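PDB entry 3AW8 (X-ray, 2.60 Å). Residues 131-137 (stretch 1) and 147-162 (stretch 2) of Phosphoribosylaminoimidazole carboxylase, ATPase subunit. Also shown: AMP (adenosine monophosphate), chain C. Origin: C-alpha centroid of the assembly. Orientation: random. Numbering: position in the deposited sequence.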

# COMPACT_ATOMS: atom_id res chain seq x y z
N GLY A 131 -28.75 -7.97 36.52
CA GLY A 131 -28.81 -9.40 36.31
C GLY A 131 -27.66 -10.16 36.93
O GLY A 131 -26.95 -9.66 37.80
N LEU A 132 -27.47 -11.39 36.47
CA LEU A 132 -26.40 -12.26 36.95
C LEU A 132 -26.42 -13.57 36.18
O LEU A 132 -27.48 -14.16 35.97
CB LEU A 132 -26.57 -12.54 38.45
CG LEU A 132 -25.55 -11.90 39.39
CD1 LEU A 132 -25.88 -12.26 40.83
CD2 LEU A 132 -24.15 -12.38 39.03
N PRO A 133 -25.24 -14.04 35.72
CA PRO A 133 -23.94 -13.39 35.91
C PRO A 133 -23.85 -12.01 35.26
O PRO A 133 -24.80 -11.53 34.65
CB PRO A 133 -22.97 -14.39 35.27
CG PRO A 133 -23.63 -15.71 35.55
CD PRO A 133 -25.07 -15.40 35.20
N ALA A 134 -22.69 -11.37 35.41
CA ALA A 134 -22.48 -10.05 34.85
C ALA A 134 -21.01 -9.68 34.98
O ALA A 134 -20.22 -10.43 35.56
CB ALA A 134 -23.35 -9.03 35.56
N LEU A 135 -20.64 -8.53 34.42
CA LEU A 135 -19.26 -8.07 34.50
C LEU A 135 -19.13 -6.79 35.30
O LEU A 135 -20.01 -5.93 35.29
CB LEU A 135 -18.68 -7.83 33.11
CG LEU A 135 -18.52 -9.02 32.17
CD1 LEU A 135 -19.88 -9.43 31.64
CD2 LEU A 135 -17.61 -8.61 31.03
N LEU A 136 -18.01 -6.68 35.99
CA LEU A 136 -17.70 -5.51 36.79
C LEU A 136 -16.34 -5.06 36.29
O LEU A 136 -15.35 -5.80 36.42
CB LEU A 136 -17.61 -5.88 38.27
CG LEU A 136 -17.54 -4.73 39.27
CD1 LEU A 136 -18.88 -3.98 39.26
CD2 LEU A 136 -17.23 -5.26 40.65
N LYS A 137 -16.28 -3.87 35.70
CA LYS A 137 -15.01 -3.37 35.17
C LYS A 137 -14.73 -1.91 35.47
O LYS A 137 -15.64 -1.09 35.59
CB LYS A 137 -14.95 -3.62 33.66
CG LYS A 137 -16.30 -3.62 32.97
CD LYS A 137 -16.17 -4.14 31.54
CE LYS A 137 -17.54 -4.39 30.94
NZ LYS A 137 -17.44 -4.92 29.55
N GLY A 147 -8.31 -4.98 35.58
CA GLY A 147 -9.10 -4.06 34.78
C GLY A 147 -10.58 -4.39 34.80
O GLY A 147 -11.43 -3.50 34.92
N GLN A 148 -10.90 -5.68 34.66
CA GLN A 148 -12.29 -6.14 34.66
C GLN A 148 -12.37 -7.57 35.18
O GLN A 148 -11.36 -8.27 35.28
CB GLN A 148 -12.89 -6.07 33.24
CG GLN A 148 -12.23 -6.97 32.20
CD GLN A 148 -12.83 -6.78 30.81
OE1 GLN A 148 -14.03 -6.98 30.61
NE2 GLN A 148 -11.99 -6.39 29.85
N ALA A 149 -13.58 -8.01 35.52
CA ALA A 149 -13.78 -9.35 36.03
C ALA A 149 -15.23 -9.80 35.95
O ALA A 149 -16.14 -9.09 36.40
CB ALA A 149 -13.29 -9.44 37.48
N LEU A 150 -15.44 -10.97 35.36
CA LEU A 150 -16.77 -11.54 35.23
C LEU A 150 -17.15 -12.10 36.59
O LEU A 150 -16.31 -12.63 37.31
CB LEU A 150 -16.75 -12.66 34.19
CG LEU A 150 -18.00 -13.53 34.01
CD1 LEU A 150 -19.22 -12.66 33.79
CD2 LEU A 150 -17.79 -14.48 32.84
N VAL A 151 -18.42 -11.97 36.95
CA VAL A 151 -18.87 -12.46 38.24
C VAL A 151 -20.20 -13.19 38.15
O VAL A 151 -21.16 -12.69 37.55
CB VAL A 151 -18.99 -11.31 39.26
CG1 VAL A 151 -19.49 -11.85 40.58
CG2 VAL A 151 -17.64 -10.64 39.44
N ARG A 152 -20.25 -14.38 38.76
CA ARG A 152 -21.45 -15.20 38.76
C ARG A 152 -22.14 -15.18 40.12
O ARG A 152 -23.34 -14.90 40.23
CB ARG A 152 -21.10 -16.65 38.41
CG ARG A 152 -20.24 -16.81 37.17
CD ARG A 152 -20.17 -18.27 36.75
NE ARG A 152 -19.28 -18.48 35.61
CZ ARG A 152 -17.96 -18.40 35.67
NH1 ARG A 152 -17.35 -18.13 36.82
NH2 ARG A 152 -17.23 -18.60 34.58
N THR A 153 -21.36 -15.46 41.17
CA THR A 153 -21.88 -15.50 42.53
C THR A 153 -22.35 -14.15 43.05
O THR A 153 -21.63 -13.15 42.94
CB THR A 153 -20.82 -16.04 43.51
OG1 THR A 153 -20.04 -17.04 42.86
CG2 THR A 153 -21.49 -16.64 44.74
N GLU A 154 -23.54 -14.12 43.62
CA GLU A 154 -24.11 -12.90 44.16
C GLU A 154 -23.12 -12.30 45.17
O GLU A 154 -23.14 -11.10 45.43
CB GLU A 154 -25.45 -13.21 44.84
CG GLU A 154 -26.51 -12.11 44.73
CD GLU A 154 -26.30 -10.97 45.71
OE1 GLU A 154 -27.11 -10.02 45.70
OE2 GLU A 154 -25.33 -11.02 46.50
N GLU A 155 -22.26 -13.15 45.72
CA GLU A 155 -21.26 -12.72 46.69
C GLU A 155 -19.92 -12.46 46.01
O GLU A 155 -19.15 -11.59 46.44
CB GLU A 155 -21.07 -13.78 47.77
CG GLU A 155 -20.42 -15.07 47.27
CD GLU A 155 -20.20 -16.09 48.37
OE1 GLU A 155 -19.42 -15.80 49.31
OE2 GLU A 155 -20.81 -17.18 48.30
N GLU A 156 -19.63 -13.22 44.96
CA GLU A 156 -18.38 -13.08 44.21
C GLU A 156 -18.32 -11.68 43.61
O GLU A 156 -17.25 -11.21 43.20
CB GLU A 156 -18.33 -14.14 43.11
CG GLU A 156 -17.04 -14.23 42.32
CD GLU A 156 -17.07 -15.34 41.27
OE1 GLU A 156 -17.95 -15.30 40.38
OE2 GLU A 156 -16.22 -16.25 41.33
N ALA A 157 -19.48 -11.02 43.57
CA ALA A 157 -19.60 -9.66 43.04
C ALA A 157 -19.08 -8.66 44.06
O ALA A 157 -18.16 -7.90 43.78
CB ALA A 157 -21.06 -9.37 42.71
N LEU A 158 -19.69 -8.66 45.24
CA LEU A 158 -19.27 -7.76 46.30
C LEU A 158 -17.81 -8.05 46.62
O LEU A 158 -17.11 -7.24 47.23
CB LEU A 158 -20.14 -7.95 47.55
CG LEU A 158 -21.60 -7.49 47.43
CD1 LEU A 158 -22.36 -8.42 46.49
CD2 LEU A 158 -22.24 -7.49 48.81
N GLU A 159 -17.35 -9.22 46.20
CA GLU A 159 -15.97 -9.63 46.41
C GLU A 159 -15.16 -9.09 45.25
O GLU A 159 -13.97 -8.82 45.37
CB GLU A 159 -15.87 -11.16 46.44
CG GLU A 159 -14.68 -11.70 47.21
CD GLU A 159 -13.36 -11.16 46.70
OE1 GLU A 159 -13.01 -11.42 45.53
OE2 GLU A 159 -12.66 -10.46 47.47
N ALA A 160 -15.84 -8.91 44.11
CA ALA A 160 -15.20 -8.40 42.91
C ALA A 160 -14.67 -6.98 43.08
O ALA A 160 -13.48 -6.73 42.87
CB ALA A 160 -16.19 -8.45 41.74
N LEU A 161 -15.54 -6.05 43.46
CA LEU A 161 -15.12 -4.67 43.64
C LEU A 161 -13.90 -4.61 44.56
O LEU A 161 -12.97 -3.85 44.33
CB LEU A 161 -16.26 -3.81 44.19
CG LEU A 161 -16.85 -4.02 45.58
CD1 LEU A 161 -15.87 -3.54 46.65
CD2 LEU A 161 -18.15 -3.25 45.69
N LYS A 162 -13.92 -5.44 45.60
CA LYS A 162 -12.81 -5.50 46.55
C LYS A 162 -11.55 -5.84 45.75
O LYS A 162 -11.62 -6.51 44.72
CB LYS A 162 -13.07 -6.59 47.59
CG LYS A 162 -12.03 -6.70 48.69
CD LYS A 162 -12.19 -5.59 49.72
CE LYS A 162 -11.31 -5.85 50.94
NZ LYS A 162 -11.53 -4.85 52.03
P AMP C . -13.01 -5.18 26.51
O1P AMP C . -12.40 -4.69 25.25
O2P AMP C . -14.58 -4.79 26.53
O3P AMP C . -12.27 -4.49 27.77
O5' AMP C . -12.84 -6.79 26.63
C5' AMP C . -13.54 -7.41 25.53
C4' AMP C . -13.64 -8.93 25.77
O4' AMP C . -14.47 -9.23 26.94
C3' AMP C . -14.27 -9.65 24.57
O3' AMP C . -13.57 -10.87 24.29
C2' AMP C . -15.73 -9.89 24.97
O2' AMP C . -16.21 -11.14 24.47
C1' AMP C . -15.74 -9.83 26.52
N9 AMP C . -16.88 -9.03 27.01
C8 AMP C . -16.89 -7.68 27.26
N7 AMP C . -18.06 -7.30 27.69
C5 AMP C . -18.88 -8.37 27.75
C6 AMP C . -20.24 -8.58 28.12
N6 AMP C . -21.02 -7.52 28.56
N1 AMP C . -20.75 -9.83 28.04
C2 AMP C . -20.01 -10.87 27.63
N3 AMP C . -18.74 -10.71 27.27
C4 AMP C . -18.14 -9.50 27.31

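Four backbone hydrogen bonds join strand 134-137 to strand 148-151 in antiparallel register. Ala134 and Val151 exchange a reciprocal pair, Ala134 N to Val151 O at 2.9 Å and Val151 N to Ala134 O at 2.7 Å; two residues along, Leu136 N reaches Ala149 O at 3.1 Å and Ala149 N reaches Leu136 O at 3.0 Å. Between and beyond these pairs lie the non-hydrogen-bonded partners Leu135 with Leu150 and Lys137 with Gln148, whose CA atoms approach to 4.3 and 3.9 Å, respectively.

The alternation sorts the side chains onto two faces. Leu135, Lys137, Gln148 and Leu150 share the face that meets AMP. Here the extended Lys137 side chain gives a weak hydrogen bond from NZ to AMP N7 (3.1 Å), while Gln148 NE2 makes another weak one to AMP O3P (2.8 Å). Leu135 CD2 lies 3.5 Å from AMP C5, and its CD1 packs against Leu150 CD1 at 3.9 Å.

On the face carrying Ala134, Leu136, Ala149 and Val151, the end of the Leu136 side chain reaches the helix that follows the second strand, bringing CD2 within 3.5 Å of Ala160 CB and 3.9 Å of Leu161 CB. This apolar contact ties the helix to the sheet. Before the first strand, the cis-proline Pro133 brings its CG to 3.9 Å from Arg152 CG, extending the packing past the ladder.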